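Local coordinates for protein cytochrome P450 (CYP102L1) (Mycobacterium phage Adler, PDB 6N6Q) that probably catalyses haem-dependent, oxygen-activating monooxygenation as a phage-encoded member of the cytochrome P450 family, at residues F57-I71 against W370-S383. Residues are numbered along the deposited sequence; the frame is centred on the assembly and turned at random.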
loop_
_atom_site.group_PDB
_atom_site.type_symbol
_atom_site.label_atom_id
_atom_site.label_comp_id
_atom_site.label_asym_id
_atom_site.label_seq_id
_atom_site.Cartn_x
_atom_site.Cartn_y
_atom_site.Cartn_z
ATOM N N PHE A 57 6.844 3.280 22.588
ATOM C CA PHE A 57 8.153 2.657 22.465
ATOM C C PHE A 57 9.167 3.680 21.982
ATOM O O PHE A 57 8.819 4.693 21.370
ATOM C CB PHE A 57 8.108 1.451 21.517
ATOM C CG PHE A 57 7.631 1.778 20.129
ATOM C CD1 PHE A 57 6.281 1.749 19.823
ATOM C CD2 PHE A 57 8.534 2.096 19.127
ATOM C CE1 PHE A 57 5.836 2.045 18.546
ATOM C CE2 PHE A 57 8.098 2.391 17.848
ATOM C CZ PHE A 57 6.746 2.364 17.557
ATOM N N ARG A 58 10.429 3.401 22.286
ATOM C CA ARG A 58 11.558 4.093 21.688
ATOM C C ARG A 58 12.103 3.237 20.555
ATOM O O ARG A 58 12.251 2.020 20.700
ATOM C CB ARG A 58 12.653 4.370 22.721
ATOM C CG ARG A 58 14.026 4.619 22.116
ATOM C CD ARG A 58 14.988 5.230 23.122
ATOM N NE ARG A 58 14.883 4.610 24.438
ATOM C CZ ARG A 58 15.414 3.434 24.757
ATOM N NH1 ARG A 58 16.084 2.737 23.851
ATOM N NH2 ARG A 58 15.268 2.951 25.982
ATOM N N VAL A 59 12.384 3.870 19.421
ATOM C CA VAL A 59 12.804 3.159 18.221
ATOM C C VAL A 59 14.112 3.752 17.716
ATOM O O VAL A 59 14.313 4.972 17.755
ATOM C CB VAL A 59 11.715 3.209 17.128
ATOM C CG1 VAL A 59 11.354 4.648 16.782
ATOM C CG2 VAL A 59 12.161 2.448 15.898
ATOM N N VAL A 60 15.012 2.882 17.270
ATOM C CA VAL A 60 16.211 3.308 16.559
ATOM C C VAL A 60 15.807 3.591 15.116
ATOM O O VAL A 60 15.472 2.673 14.363
ATOM C CB VAL A 60 17.317 2.251 16.632
ATOM C CG1 VAL A 60 18.533 2.705 15.839
ATOM C CG2 VAL A 60 17.687 1.969 18.082
ATOM N N VAL A 61 15.822 4.863 14.733
ATOM C CA VAL A 61 15.419 5.291 13.399
ATOM C C VAL A 61 16.662 5.409 12.529
ATOM O O VAL A 61 17.646 6.046 12.922
ATOM C CB VAL A 61 14.656 6.625 13.450
ATOM C CG1 VAL A 61 14.241 7.054 12.052
ATOM C CG2 VAL A 61 13.448 6.510 14.366
ATOM N N VAL A 62 16.619 4.794 11.351
ATOM C CA VAL A 62 17.703 4.863 10.377
ATOM C C VAL A 62 17.168 5.572 9.142
ATOM O O VAL A 62 16.190 5.117 8.535
ATOM C CB VAL A 62 18.243 3.469 10.020
ATOM C CG1 VAL A 62 19.524 3.591 9.215
ATOM C CG2 VAL A 62 18.473 2.648 11.279
ATOM N N ASP A 63 17.802 6.690 8.774
ATOM C CA ASP A 63 17.393 7.449 7.599
ATOM C C ASP A 63 18.572 7.866 6.725
ATOM O O ASP A 63 18.405 8.727 5.854
ATOM C CB ASP A 63 16.584 8.690 8.007
ATOM C CG ASP A 63 17.364 9.631 8.908
ATOM O OD1 ASP A 63 18.439 9.235 9.399
ATOM O OD2 ASP A 63 16.901 10.772 9.124
ATOM N N GLY A 64 19.750 7.281 6.929
ATOM C CA GLY A 64 20.911 7.600 6.135
ATOM C C GLY A 64 21.145 6.593 5.028
ATOM O O GLY A 64 20.937 5.388 5.202
ATOM N N PRO A 65 21.593 7.072 3.864
ATOM C CA PRO A 65 21.716 6.169 2.702
ATOM C C PRO A 65 22.667 5.002 2.921
ATOM O O PRO A 65 22.298 3.853 2.648
ATOM C CB PRO A 65 22.202 7.109 1.589
ATOM C CG PRO A 65 21.747 8.468 2.014
ATOM C CD PRO A 65 21.868 8.475 3.507
ATOM N N GLU A 66 23.887 5.261 3.402
ATOM C CA GLU A 66 24.836 4.169 3.606
ATOM C C GLU A 66 24.395 3.251 4.739
ATOM O O GLU A 66 24.599 2.032 4.673
ATOM C CB GLU A 66 26.235 4.720 3.883
ATOM C CG GLU A 66 26.942 5.302 2.670
ATOM C CD GLU A 66 26.596 6.758 2.434
ATOM O OE1 GLU A 66 25.774 7.308 3.199
ATOM O OE2 GLU A 66 27.152 7.353 1.486
ATOM N N LEU A 67 23.797 3.814 5.789
ATOM C CA LEU A 67 23.358 2.991 6.912
ATOM C C LEU A 67 22.179 2.106 6.526
ATOM O O LEU A 67 22.130 0.931 6.909
ATOM C CB LEU A 67 22.996 3.878 8.103
ATOM C CG LEU A 67 24.159 4.536 8.846
ATOM C CD1 LEU A 67 23.642 5.532 9.869
ATOM C CD2 LEU A 67 25.018 3.480 9.515
ATOM N N ILE A 68 21.226 2.646 5.763
ATOM C CA ILE A 68 20.024 1.888 5.424
ATOM C C ILE A 68 20.369 0.682 4.558
ATOM O O ILE A 68 19.856 -0.422 4.779
ATOM C CB ILE A 68 18.988 2.801 4.741
ATOM C CG1 ILE A 68 18.303 3.695 5.775
ATOM C CG2 ILE A 68 17.957 1.977 3.986
ATOM C CD1 ILE A 68 17.296 4.647 5.178
ATOM N N GLU A 69 21.241 0.864 3.563
ATOM C CA GLU A 69 21.592 -0.254 2.694
ATOM C C GLU A 69 22.338 -1.353 3.441
ATOM O O GLU A 69 22.289 -2.512 3.019
ATOM C CB GLU A 69 22.411 0.233 1.495
ATOM C CG GLU A 69 23.625 1.068 1.837
ATOM C CD GLU A 69 24.220 1.748 0.614
ATOM O OE1 GLU A 69 23.669 1.562 -0.493
ATOM O OE2 GLU A 69 25.232 2.468 0.758
ATOM N N GLU A 70 23.016 -1.019 4.541
ATOM C CA GLU A 70 23.543 -2.059 5.418
ATOM C C GLU A 70 22.416 -2.777 6.150
ATOM O O GLU A 70 22.466 -3.997 6.338
ATOM C CB GLU A 70 24.531 -1.459 6.418
ATOM C CG GLU A 70 25.889 -1.111 5.833
ATOM C CD GLU A 70 26.789 -0.409 6.833
ATOM O OE1 GLU A 70 26.516 0.765 7.161
ATOM O OE2 GLU A 70 27.763 -1.035 7.300
ATOM N N ILE A 71 21.391 -2.030 6.568
ATOM C CA ILE A 71 20.235 -2.633 7.224
ATOM C C ILE A 71 19.473 -3.531 6.259
ATOM O O ILE A 71 18.914 -4.559 6.661
ATOM C CB ILE A 71 19.330 -1.531 7.815
ATOM C CG1 ILE A 71 20.094 -0.712 8.856
ATOM C CG2 ILE A 71 18.084 -2.125 8.443
ATOM C CD1 ILE A 71 20.427 -1.484 10.113
ATOM N N TRP A 370 15.937 -4.533 16.852
ATOM C CA TRP A 370 15.172 -4.046 15.716
ATOM C C TRP A 370 15.319 -2.539 15.558
ATOM O O TRP A 370 15.459 -1.801 16.537
ATOM C CB TRP A 370 13.685 -4.425 15.836
ATOM C CG TRP A 370 13.069 -4.143 17.170
ATOM C CD1 TRP A 370 13.202 -4.886 18.306
ATOM C CD2 TRP A 370 12.202 -3.052 17.501
ATOM N NE1 TRP A 370 12.481 -4.318 19.329
ATOM C CE2 TRP A 370 11.856 -3.192 18.861
ATOM C CE3 TRP A 370 11.688 -1.970 16.784
ATOM C CZ2 TRP A 370 11.020 -2.291 19.515
ATOM C CZ3 TRP A 370 10.859 -1.075 17.434
ATOM C CH2 TRP A 370 10.533 -1.241 18.787
ATOM N N VAL A 371 15.292 -2.096 14.299
ATOM C CA VAL A 371 15.368 -0.689 13.935
ATOM C C VAL A 371 14.256 -0.386 12.937
ATOM O O VAL A 371 13.593 -1.285 12.415
ATOM C CB VAL A 371 16.740 -0.306 13.340
ATOM C CG1 VAL A 371 17.861 -0.595 14.332
ATOM C CG2 VAL A 371 16.968 -1.047 12.029
ATOM N N PHE A 372 14.067 0.904 12.670
ATOM C CA PHE A 372 13.067 1.382 11.725
ATOM C C PHE A 372 13.774 2.112 10.594
ATOM O O PHE A 372 14.535 3.054 10.841
ATOM C CB PHE A 372 12.056 2.304 12.413
ATOM C CG PHE A 372 11.037 2.902 11.481
ATOM C CD1 PHE A 372 9.995 2.135 10.983
ATOM C CD2 PHE A 372 11.110 4.238 11.121
ATOM C CE1 PHE A 372 9.052 2.686 10.131
ATOM C CE2 PHE A 372 10.169 4.795 10.270
ATOM C CZ PHE A 372 9.139 4.018 9.776
ATOM N N VAL A 373 13.531 1.672 9.364
ATOM C CA VAL A 373 14.032 2.354 8.178
ATOM C C VAL A 373 12.998 3.402 7.784
ATOM O O VAL A 373 11.876 3.065 7.397
ATOM C CB VAL A 373 14.297 1.371 7.032
ATOM C CG1 VAL A 373 14.642 2.125 5.757
ATOM C CG2 VAL A 373 15.415 0.408 7.407
ATOM N N ASN A 374 13.367 4.676 7.896
ATOM C CA ASN A 374 12.471 5.783 7.569
ATOM C C ASN A 374 12.593 6.065 6.075
ATOM O O ASN A 374 13.494 6.788 5.639
ATOM C CB ASN A 374 12.810 7.014 8.404
ATOM C CG ASN A 374 11.765 8.109 8.292
ATOM O OD1 ASN A 374 11.038 8.197 7.304
ATOM N ND2 ASN A 374 11.689 8.957 9.311
ATOM N N LEU A 375 11.679 5.491 5.286
ATOM C CA LEU A 375 11.718 5.692 3.840
ATOM C C LEU A 375 11.383 7.130 3.468
ATOM O O LEU A 375 11.982 7.689 2.542
ATOM C CB LEU A 375 10.756 4.731 3.143
ATOM C CG LEU A 375 11.149 3.256 3.093
ATOM C CD1 LEU A 375 9.978 2.426 2.606
ATOM C CD2 LEU A 375 12.357 3.065 2.190
ATOM N N HIS A 376 10.426 7.741 4.171
ATOM C CA HIS A 376 10.042 9.113 3.857
ATOM C C HIS A 376 11.221 10.064 4.007
ATOM O O HIS A 376 11.392 10.986 3.201
ATOM C CB HIS A 376 8.885 9.559 4.748
ATOM C CG HIS A 376 8.602 11.027 4.673
ATOM N ND1 HIS A 376 8.779 11.876 5.744
ATOM C CD2 HIS A 376 8.169 11.799 3.649
ATOM C CE1 HIS A 376 8.459 13.106 5.386
ATOM N NE2 HIS A 376 8.085 13.088 4.120
ATOM N N ALA A 377 12.050 9.854 5.030
ATOM C CA ALA A 377 13.241 10.679 5.182
ATOM C C ALA A 377 14.304 10.299 4.159
ATOM O O ALA A 377 14.999 11.171 3.624
ATOM C CB ALA A 377 13.787 10.554 6.603
ATOM N N ALA A 378 14.437 9.003 3.869
ATOM C CA ALA A 378 15.454 8.555 2.924
ATOM C C ALA A 378 15.101 8.948 1.494
ATOM O O ALA A 378 15.988 9.277 0.697
ATOM C CB ALA A 378 15.642 7.042 3.035
ATOM N N HIS A 379 13.813 8.919 1.147
ATOM C CA HIS A 379 13.412 9.275 -0.209
ATOM C C HIS A 379 13.529 10.771 -0.460
ATOM O O HIS A 379 13.757 11.191 -1.599
ATOM C CB HIS A 379 11.983 8.805 -0.474
ATOM C CG HIS A 379 11.850 7.322 -0.614
ATOM N ND1 HIS A 379 10.648 6.706 -0.888
ATOM C CD2 HIS A 379 12.769 6.331 -0.521
ATOM C CE1 HIS A 379 10.832 5.400 -0.958
ATOM N NE2 HIS A 379 12.109 5.146 -0.739
ATOM N N THR A 380 13.371 11.588 0.580
ATOM C CA THR A 380 13.537 13.030 0.479
ATOM C C THR A 380 14.893 13.492 0.996
ATOM O O THR A 380 15.094 14.695 1.196
ATOM C CB THR A 380 12.414 13.745 1.235
ATOM O OG1 THR A 380 12.522 13.462 2.635
ATOM C CG2 THR A 380 11.057 13.274 0.736
ATOM N N HIS A 381 15.823 12.565 1.210
ATOM C CA HIS A 381 17.128 12.895 1.758
ATOM C C HIS A 381 17.913 13.782 0.793
ATOM O O HIS A 381 17.635 13.843 -0.409
ATOM C CB HIS A 381 17.909 11.613 2.063
ATOM C CG HIS A 381 19.219 11.848 2.751
ATOM N ND1 HIS A 381 20.424 11.824 2.086
ATOM C CD2 HIS A 381 19.509 12.112 4.048
ATOM C CE1 HIS A 381 21.402 12.062 2.941
ATOM N NE2 HIS A 381 20.874 12.241 4.138
ATOM N N ARG A 382 18.911 14.479 1.344
ATOM C CA ARG A 382 19.719 15.409 0.563
ATOM C C ARG A 382 20.473 14.718 -0.568
ATOM O O ARG A 382 20.846 15.380 -1.541
ATOM C CB ARG A 382 20.697 16.138 1.487
ATOM C CG ARG A 382 21.374 17.353 0.873
ATOM C CD ARG A 382 22.084 18.184 1.935
ATOM N NE ARG A 382 23.126 17.429 2.627
ATOM C CZ ARG A 382 24.415 17.465 2.304
ATOM N NH1 ARG A 382 24.828 18.225 1.298
ATOM N NH2 ARG A 382 25.294 16.745 2.989
ATOM N N SER A 383 20.693 13.405 -0.471
ATOM C CA SER A 383 21.388 12.671 -1.522
ATOM C C SER A 383 20.597 12.603 -2.823
ATOM O O SER A 383 21.170 12.237 -3.855
ATOM C CB SER A 383 21.719 11.257 -1.040
ATOM O OG SER A 383 20.564 10.599 -0.548
#
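Phe372 N donates to Val60 O at 2.8 Å, and Phe372 O in turn accepts from Val62 N, also at 2.8 Å, so both backbone polar groups of this residue are spent on strand 58-62. A third bond, Asn374 N to Val62 O, completes the parallel pairing of strands 58-62 and 370-374 within the mixed β-sheet of the P450 fold, with strand 49-53 beyond the first and strand 347-352 beyond the second. The short strand axes cross at 42°, the pair being twisted rather than flat.

On one face of the sheet lie Val61 and Phe372. With CG anti to the backbone N (chi1 177°), Phe372 turns its ring edge toward Val61 CG1, while Val59 CG2 presses on Phe372 CB at 3.5 Å; the Phe372 ring also meets Phe349, and the side chain lies about 8 Å from the haem. Helix 65-71 packs on the other face, where Ile71 CG2 touches both Val371 CG2 and Val373 CG2. One turn earlier, Ile68 CD1 reaches both Val373 CG1 and, at 3.6 Å, Ala378 CB.

Asn374 ends its strand and caps helix 375-379, its OD1 accepting Ala377 N from above the amide plane. At the N-terminal ends of the two strands, Phe57 CD2 approaches the edge of the Trp370 indole at CH2, the rings inclined at 58°. Near the start of helix 65-71, Pro65 makes a CH-pi contact: CD stands over one face of the His381 imidazole, 3.9 Å from its centroid, while CG touches Ser383 OG, which is hydrogen-bonded to His381 ND1.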